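Local coordinates for epimerase (Methylomonas sp. DH-1, PDB 7CJ7) that catalyses the manganese-dependent epimerization of ketoses at C3, acting most strongly on L-ribulose and also on D-ribulose, D-allulose and D-fructose, and works as a homodimer, at the interface of chains A and B. Residues are numbered along the deposited sequence; one frame, centred on the assembly and turned at random. Chains: chain A/B, Epimerase.

Contact 1: the interface of chains A and B. Residues chain A 187, 215-217, 261, 265, 267; chain B 156-157, 191.
B:Arg156 starts with CG wedged between its own backbone N and carbonyl carbon (chi1 62°) and bends again at chi3, which carries its guanidinium across the dimer interface of this TIM-barrel epimerase to A:His216 and A:Arg217. On the other side A:Tyr187, in helix 186-192, has CG anti to the backbone N (chi1 163°), and its ring points at B:Tyr157. The two tyrosines meet tip to tip: the phenol oxygens A:Tyr187 OH and B:Tyr157 OH lie 2.7 Å apart, hydrogen-bonded, and which one donates is not decided. The B:Tyr157 oxygen lies at the edge of the A:Tyr187 ring, in its plane. One face of that ring carries the guanidinium of A:Arg217, a sugar-binding residue, with A:Tyr187 CD2 over the centre of the guanidinium.

B:Arg156 NH2 donates to the carbonyl O of A:His216 at 2.9 Å, coming from above the carbonyl plane rather than along a lone pair. The other terminal nitrogen, B:Arg156 NH1, bonds water 1 at 3.2 Å. Water 1 also bonds A:Arg217 NH1, in the plane of that guanidinium, and sits 2.5 Å from A:Leu261 O and 3.2 Å from B:Tyr157 OH. Like charges gather here: NH2 of A:Arg265 stands 4.0 Å from NH2 of B:Arg156, their planes nearly perpendicular, a like-charge approach that the carbonyl of A:His216 may ease. An alanine in place of B:Arg156 would probably leave A:His216 O without its donor from the partner chain and water 1 less firmly held beside A:Arg217. Alongside, B:Ile191 lays CG2 3.8 Å from A:Ser215 O.

Contact 2: the interface of chains A and B. Residues chain A 118, 259-262, 264; chain B 118-120, 156-157.
The end of the short helix 257-260 and the loop that follows it in chain A form this part of the homodimer interface, fitting against two loop segments of chain B, 118-120 and 156-157. B:Lys118 reaches over to the helix with CG anti to its backbone N (chi1 -170°) and the chain extended until it bends at chi4. The side-chain amine B:Lys118 NZ donates to the main-chain O of A:Asn259 at 2.9 Å, tilted 33° from the carbonyl plane. That carbonyl belongs to the C-terminal end of the helix, where the carbonyls of this one short turn would suit a positive charge at most weakly. On the way the aliphatic part of the lysine runs beside A:Cys262, with A:Cys262 SG touching B:Lys118 CG at 3.7 Å.

A:Lys118, the equivalent lysine of the other chain, slides past it in the opposite direction, CB against B:Lys118 CD, but is folded differently, so the pair breaks the two-fold locally. It is bent at both chi3 and chi4, and A:Lys118 NZ donates to the backbone O of B:Tyr157 at 3.0 Å. The NZ amines of A:Lys118 and B:Lys118 end 6.1 Å apart, each turned to a carbonyl of the opposite chain, while the methylene chains pack together.

A:Cys262 fills the middle: besides the lysine, SG meets CD1 of the B:Tyr157 ring, and its CB packs on CB of B:Arg156. Next to it the A:Trp264 indole has the carbonyl carbon of A:Cys262 over the centre of one face, which may help to set the ring's tilt. The far rim of the indole meets chain B as well, A:Trp264 CH2 lying 3.4 Å from B:Tyr119 O. At the pyrrole side, A:Trp264 NE1 donates to B:Arg156 O at 2.9 Å, in the carbonyl plane and on a lone pair, with 147° at the hydrogen, although B:Arg156 O itself is tilted out of the ring plane of A:Trp264.

Contact 1: the interface of chains A and B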
loop_
_atom_site.group_PDB
_atom_site.type_symbol
_atom_site.label_atom_id
_atom_site.label_comp_id
_atom_site.label_asym_id
_atom_site.label_seq_id
_atom_site.Cartn_x
_atom_site.Cartn_y
_atom_site.Cartn_z
ATOM N N TYR A 187 4.049 9.655 0.228
ATOM C CA TYR A 187 3.023 8.605 0.456
ATOM C C TYR A 187 3.649 7.224 0.223
ATOM O O TYR A 187 3.475 6.311 1.046
ATOM C CB TYR A 187 1.805 8.815 -0.444
ATOM C CG TYR A 187 0.919 7.603 -0.560
ATOM C CD1 TYR A 187 0.066 7.234 0.460
ATOM C CD2 TYR A 187 0.932 6.819 -1.701
ATOM C CE1 TYR A 187 -0.742 6.111 0.360
ATOM C CE2 TYR A 187 0.124 5.699 -1.818
ATOM C CZ TYR A 187 -0.736 5.359 -0.794
ATOM O OH TYR A 187 -1.532 4.253 -0.897
ATOM N N SER A 215 0.025 9.939 4.541
ATOM C CA SER A 215 0.031 8.456 4.583
ATOM C C SER A 215 -1.253 7.890 3.975
ATOM O O SER A 215 -1.181 6.820 3.346
ATOM C CB SER A 215 0.250 7.968 5.992
ATOM O OG SER A 215 -0.675 8.566 6.899
ATOM N N HIS A 216 -2.395 8.552 4.178
ATOM C CA HIS A 216 -3.715 8.100 3.665
ATOM C C HIS A 216 -4.147 8.921 2.438
ATOM O O HIS A 216 -5.283 8.704 1.965
ATOM C CB HIS A 216 -4.758 8.163 4.783
ATOM C CG HIS A 216 -4.747 9.439 5.548
ATOM N ND1 HIS A 216 -4.633 10.666 4.929
ATOM C CD2 HIS A 216 -4.860 9.685 6.872
ATOM C CE1 HIS A 216 -4.673 11.617 5.839
ATOM N NE2 HIS A 216 -4.817 11.042 7.041
ATOM N N ARG A 217 -3.290 9.835 1.977
ATOM C CA ARG A 217 -3.463 10.684 0.760
ATOM C C ARG A 217 -4.520 11.773 0.999
ATOM O O ARG A 217 -5.014 12.341 -0.002
ATOM C CB ARG A 217 -3.823 9.846 -0.473
ATOM C CG ARG A 217 -3.032 8.552 -0.621
ATOM C CD ARG A 217 -2.922 8.044 -2.062
ATOM N NE ARG A 217 -1.822 8.669 -2.793
ATOM C CZ ARG A 217 -1.274 8.191 -3.901
ATOM N NH1 ARG A 217 -1.732 7.085 -4.461
ATOM N NH2 ARG A 217 -0.260 8.823 -4.452
ATOM N N LEU A 261 -5.834 3.418 -8.034
ATOM C CA LEU A 261 -5.202 3.883 -6.770
ATOM C C LEU A 261 -6.050 3.470 -5.563
ATOM O O LEU A 261 -5.666 3.812 -4.425
ATOM C CB LEU A 261 -5.013 5.401 -6.811
ATOM C CG LEU A 261 -4.081 5.915 -7.908
ATOM C CD1 LEU A 261 -3.823 7.408 -7.737
ATOM C CD2 LEU A 261 -2.773 5.141 -7.908
ATOM N N ARG A 265 -12.254 5.933 0.026
ATOM C CA ARG A 265 -12.756 6.783 1.133
ATOM C C ARG A 265 -12.838 8.246 0.717
ATOM O O ARG A 265 -12.064 8.687 -0.145
ATOM C CB ARG A 265 -11.871 6.654 2.374
ATOM C CG ARG A 265 -11.784 5.234 2.913
ATOM C CD ARG A 265 -11.246 5.254 4.328
ATOM N NE ARG A 265 -9.797 5.368 4.351
ATOM C CZ ARG A 265 -9.100 6.038 5.263
ATOM N NH1 ARG A 265 -9.721 6.721 6.210
ATOM N NH2 ARG A 265 -7.779 6.035 5.208
ATOM N N LEU A 267 -11.819 11.531 2.061
ATOM C CA LEU A 267 -10.815 12.086 3.011
ATOM C C LEU A 267 -10.969 13.606 3.064
ATOM O O LEU A 267 -10.301 14.242 3.899
ATOM C CB LEU A 267 -9.410 11.700 2.532
ATOM C CG LEU A 267 -8.797 10.463 3.186
ATOM C CD1 LEU A 267 -9.814 9.750 4.056
ATOM C CD2 LEU A 267 -8.224 9.524 2.144
ATOM N N ARG B 156 -6.158 -0.249 1.547
ATOM C CA ARG B 156 -7.023 -0.049 0.359
ATOM C C ARG B 156 -6.675 -1.017 -0.777
ATOM O O ARG B 156 -7.577 -1.363 -1.557
ATOM C CB ARG B 156 -6.854 1.394 -0.118
ATOM C CG ARG B 156 -5.435 1.726 -0.552
ATOM C CD ARG B 156 -5.228 3.207 -0.773
ATOM N NE ARG B 156 -5.464 3.950 0.454
ATOM C CZ ARG B 156 -5.612 5.266 0.514
ATOM N NH1 ARG B 156 -5.528 6.002 -0.588
ATOM N NH2 ARG B 156 -5.836 5.839 1.679
ATOM N N TYR B 157 -5.421 -1.446 -0.893
ATOM C CA TYR B 157 -4.991 -2.340 -1.996
ATOM C C TYR B 157 -5.392 -3.790 -1.710
ATOM O O TYR B 157 -5.272 -4.626 -2.643
ATOM C CB TYR B 157 -3.488 -2.242 -2.220
ATOM C CG TYR B 157 -2.985 -0.852 -2.487
ATOM C CD1 TYR B 157 -3.170 -0.250 -3.718
ATOM C CD2 TYR B 157 -2.295 -0.151 -1.519
ATOM C CE1 TYR B 157 -2.701 1.030 -3.977
ATOM C CE2 TYR B 157 -1.801 1.118 -1.766
ATOM C CZ TYR B 157 -2.020 1.717 -2.992
ATOM O OH TYR B 157 -1.523 2.962 -3.243
ATOM N N ILE B 191 -0.458 3.004 6.933
ATOM C CA ILE B 191 -0.999 3.591 5.679
ATOM C C ILE B 191 -2.262 4.402 6.013
ATOM O O ILE B 191 -2.287 5.606 5.691
ATOM C CB ILE B 191 -1.236 2.487 4.632
ATOM C CG1 ILE B 191 0.073 1.759 4.306
ATOM C CG2 ILE B 191 -1.889 3.056 3.383
ATOM C CD1 ILE B 191 -0.089 0.476 3.513
HETATM O O HOH W 1 -3.887 5.132 -3.205
#

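Contact 2: the interface of chains A and B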
loop_
_atom_site.group_PDB
_atom_site.type_symbol
_atom_site.label_atom_id
_atom_site.label_comp_id
_atom_site.label_asym_id
_atom_site.label_seq_id
_atom_site.Cartn_x
_atom_site.Cartn_y
_atom_site.Cartn_z
ATOM N N LYS A 118 -1.409 -3.069 -9.900
ATOM C CA LYS A 118 -1.008 -4.251 -9.097
ATOM C C LYS A 118 -0.600 -5.403 -10.015
ATOM O O LYS A 118 -1.479 -6.108 -10.504
ATOM C CB LYS A 118 -2.127 -4.735 -8.172
ATOM C CG LYS A 118 -1.638 -5.769 -7.163
ATOM C CD LYS A 118 -2.702 -6.606 -6.500
ATOM C CE LYS A 118 -2.940 -6.189 -5.069
ATOM N NZ LYS A 118 -3.434 -4.797 -5.025
ATOM N N ASN A 259 -9.672 4.277 -9.388
ATOM C CA ASN A 259 -9.901 2.842 -9.086
ATOM C C ASN A 259 -8.554 2.109 -9.094
ATOM O O ASN A 259 -8.361 1.222 -8.236
ATOM C CB ASN A 259 -10.961 2.242 -10.009
ATOM C CG ASN A 259 -12.336 2.772 -9.670
ATOM O OD1 ASN A 259 -12.654 2.972 -8.497
ATOM N ND2 ASN A 259 -13.148 3.013 -10.682
ATOM N N THR A 260 -7.623 2.495 -9.968
ATOM C CA THR A 260 -6.242 1.943 -9.954
ATOM C C THR A 260 -5.591 2.232 -8.592
ATOM O O THR A 260 -4.872 1.341 -8.063
ATOM C CB THR A 260 -5.398 2.486 -11.115
ATOM O OG1 THR A 260 -6.029 2.109 -12.336
ATOM C CG2 THR A 260 -3.984 1.951 -11.108
ATOM N N LEU A 261 -5.834 3.418 -8.034
ATOM C CA LEU A 261 -5.202 3.883 -6.770
ATOM C C LEU A 261 -6.050 3.470 -5.563
ATOM O O LEU A 261 -5.666 3.812 -4.425
ATOM C CB LEU A 261 -5.013 5.401 -6.811
ATOM C CG LEU A 261 -4.081 5.915 -7.908
ATOM C CD1 LEU A 261 -3.823 7.408 -7.737
ATOM C CD2 LEU A 261 -2.773 5.141 -7.908
ATOM N N CYS A 262 -7.147 2.748 -5.786
ATOM C CA CYS A 262 -7.991 2.165 -4.707
ATOM C C CYS A 262 -8.445 3.275 -3.747
ATOM O O CYS A 262 -8.353 3.088 -2.521
ATOM C CB CYS A 262 -7.241 1.064 -3.962
ATOM S SG CYS A 262 -6.780 -0.333 -5.022
ATOM N N TRP A 264 -11.058 4.506 -1.984
ATOM C CA TRP A 264 -12.388 4.029 -1.528
ATOM C C TRP A 264 -13.040 5.046 -0.591
ATOM O O TRP A 264 -14.254 4.963 -0.411
ATOM C CB TRP A 264 -12.254 2.683 -0.823
ATOM C CG TRP A 264 -11.484 1.633 -1.561
ATOM C CD1 TRP A 264 -10.642 0.724 -0.992
ATOM C CD2 TRP A 264 -11.502 1.334 -2.971
ATOM N NE1 TRP A 264 -10.122 -0.109 -1.942
ATOM C CE2 TRP A 264 -10.645 0.227 -3.163
ATOM C CE3 TRP A 264 -12.142 1.884 -4.087
ATOM C CZ2 TRP A 264 -10.408 -0.326 -4.420
ATOM C CZ3 TRP A 264 -11.918 1.329 -5.329
ATOM C CH2 TRP A 264 -11.064 0.237 -5.493
ATOM N N LYS B 118 -6.945 -6.616 -4.722
ATOM C CA LYS B 118 -7.355 -5.346 -5.362
ATOM C C LYS B 118 -8.750 -5.510 -5.948
ATOM O O LYS B 118 -8.942 -6.380 -6.820
ATOM C CB LYS B 118 -6.369 -4.924 -6.450
ATOM C CG LYS B 118 -6.610 -3.520 -6.984
ATOM C CD LYS B 118 -5.488 -2.998 -7.856
ATOM C CE LYS B 118 -5.869 -1.684 -8.493
ATOM N NZ LYS B 118 -7.335 -1.492 -8.389
ATOM N N TYR B 119 -9.692 -4.719 -5.451
ATOM C CA TYR B 119 -11.063 -4.622 -5.999
ATOM C C TYR B 119 -11.046 -3.600 -7.128
ATOM O O TYR B 119 -10.266 -2.654 -7.098
ATOM C CB TYR B 119 -12.051 -4.270 -4.884
ATOM C CG TYR B 119 -12.478 -5.464 -4.074
ATOM C CD1 TYR B 119 -13.470 -6.310 -4.536
ATOM C CD2 TYR B 119 -11.854 -5.790 -2.884
ATOM C CE1 TYR B 119 -13.862 -7.431 -3.818
ATOM C CE2 TYR B 119 -12.235 -6.902 -2.150
ATOM C CZ TYR B 119 -13.250 -7.720 -2.613
ATOM O OH TYR B 119 -13.632 -8.822 -1.901
ATOM N N PRO B 120 -11.887 -3.780 -8.166
ATOM C CA PRO B 120 -11.909 -2.860 -9.304
ATOM C C PRO B 120 -12.695 -1.567 -9.042
ATOM O O PRO B 120 -12.683 -0.693 -9.902
ATOM C CB PRO B 120 -12.583 -3.706 -10.399
ATOM C CG PRO B 120 -13.528 -4.616 -9.633
ATOM C CD PRO B 120 -12.811 -4.912 -8.331
ATOM N N ARG B 156 -6.158 -0.249 1.547
ATOM C CA ARG B 156 -7.023 -0.049 0.359
ATOM C C ARG B 156 -6.675 -1.017 -0.777
ATOM O O ARG B 156 -7.577 -1.363 -1.557
ATOM C CB ARG B 156 -6.854 1.394 -0.118
ATOM C CG ARG B 156 -5.435 1.726 -0.552
ATOM C CD ARG B 156 -5.228 3.207 -0.773
ATOM N NE ARG B 156 -5.464 3.950 0.454
ATOM C CZ ARG B 156 -5.612 5.266 0.514
ATOM N NH1 ARG B 156 -5.528 6.002 -0.588
ATOM N NH2 ARG B 156 -5.836 5.839 1.679
ATOM N N TYR B 157 -5.421 -1.446 -0.893
ATOM C CA TYR B 157 -4.991 -2.340 -1.996
ATOM C C TYR B 157 -5.392 -3.790 -1.710
ATOM O O TYR B 157 -5.272 -4.626 -2.643
ATOM C CB TYR B 157 -3.488 -2.242 -2.220
ATOM C CG TYR B 157 -2.985 -0.852 -2.487
ATOM C CD1 TYR B 157 -3.170 -0.250 -3.718
ATOM C CD2 TYR B 157 -2.295 -0.151 -1.519
ATOM C CE1 TYR B 157 -2.701 1.030 -3.977
ATOM C CE2 TYR B 157 -1.801 1.118 -1.766
ATOM C CZ TYR B 157 -2.020 1.717 -2.992
ATOM O OH TYR B 157 -1.523 2.962 -3.243
HETATM O O HOH W 2 -3.887 5.132 -3.205
#

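Contact 1 and contact 2 are neighbouring parts of one two-fold interface, the centres of their C-alpha atoms about 10 Å apart. They share A:Leu261, B:Arg156 and B:Tyr157: in contact 1 the chain B guanidinium and phenol tips make polar contacts, in contact 2 their carbonyl oxygens accept bonds and the inner side chains pack. Contact 1 lies nearer the catalytic residues, its centre about 9 Å from A:Glu246, against about 15 Å for contact 2. Since contact 1 includes the sugar-binding A:Arg217, dimerization may help to steady one wall of the active site. Each contact has a twin with the chains exchanged, although the two Lys118 side chains differ.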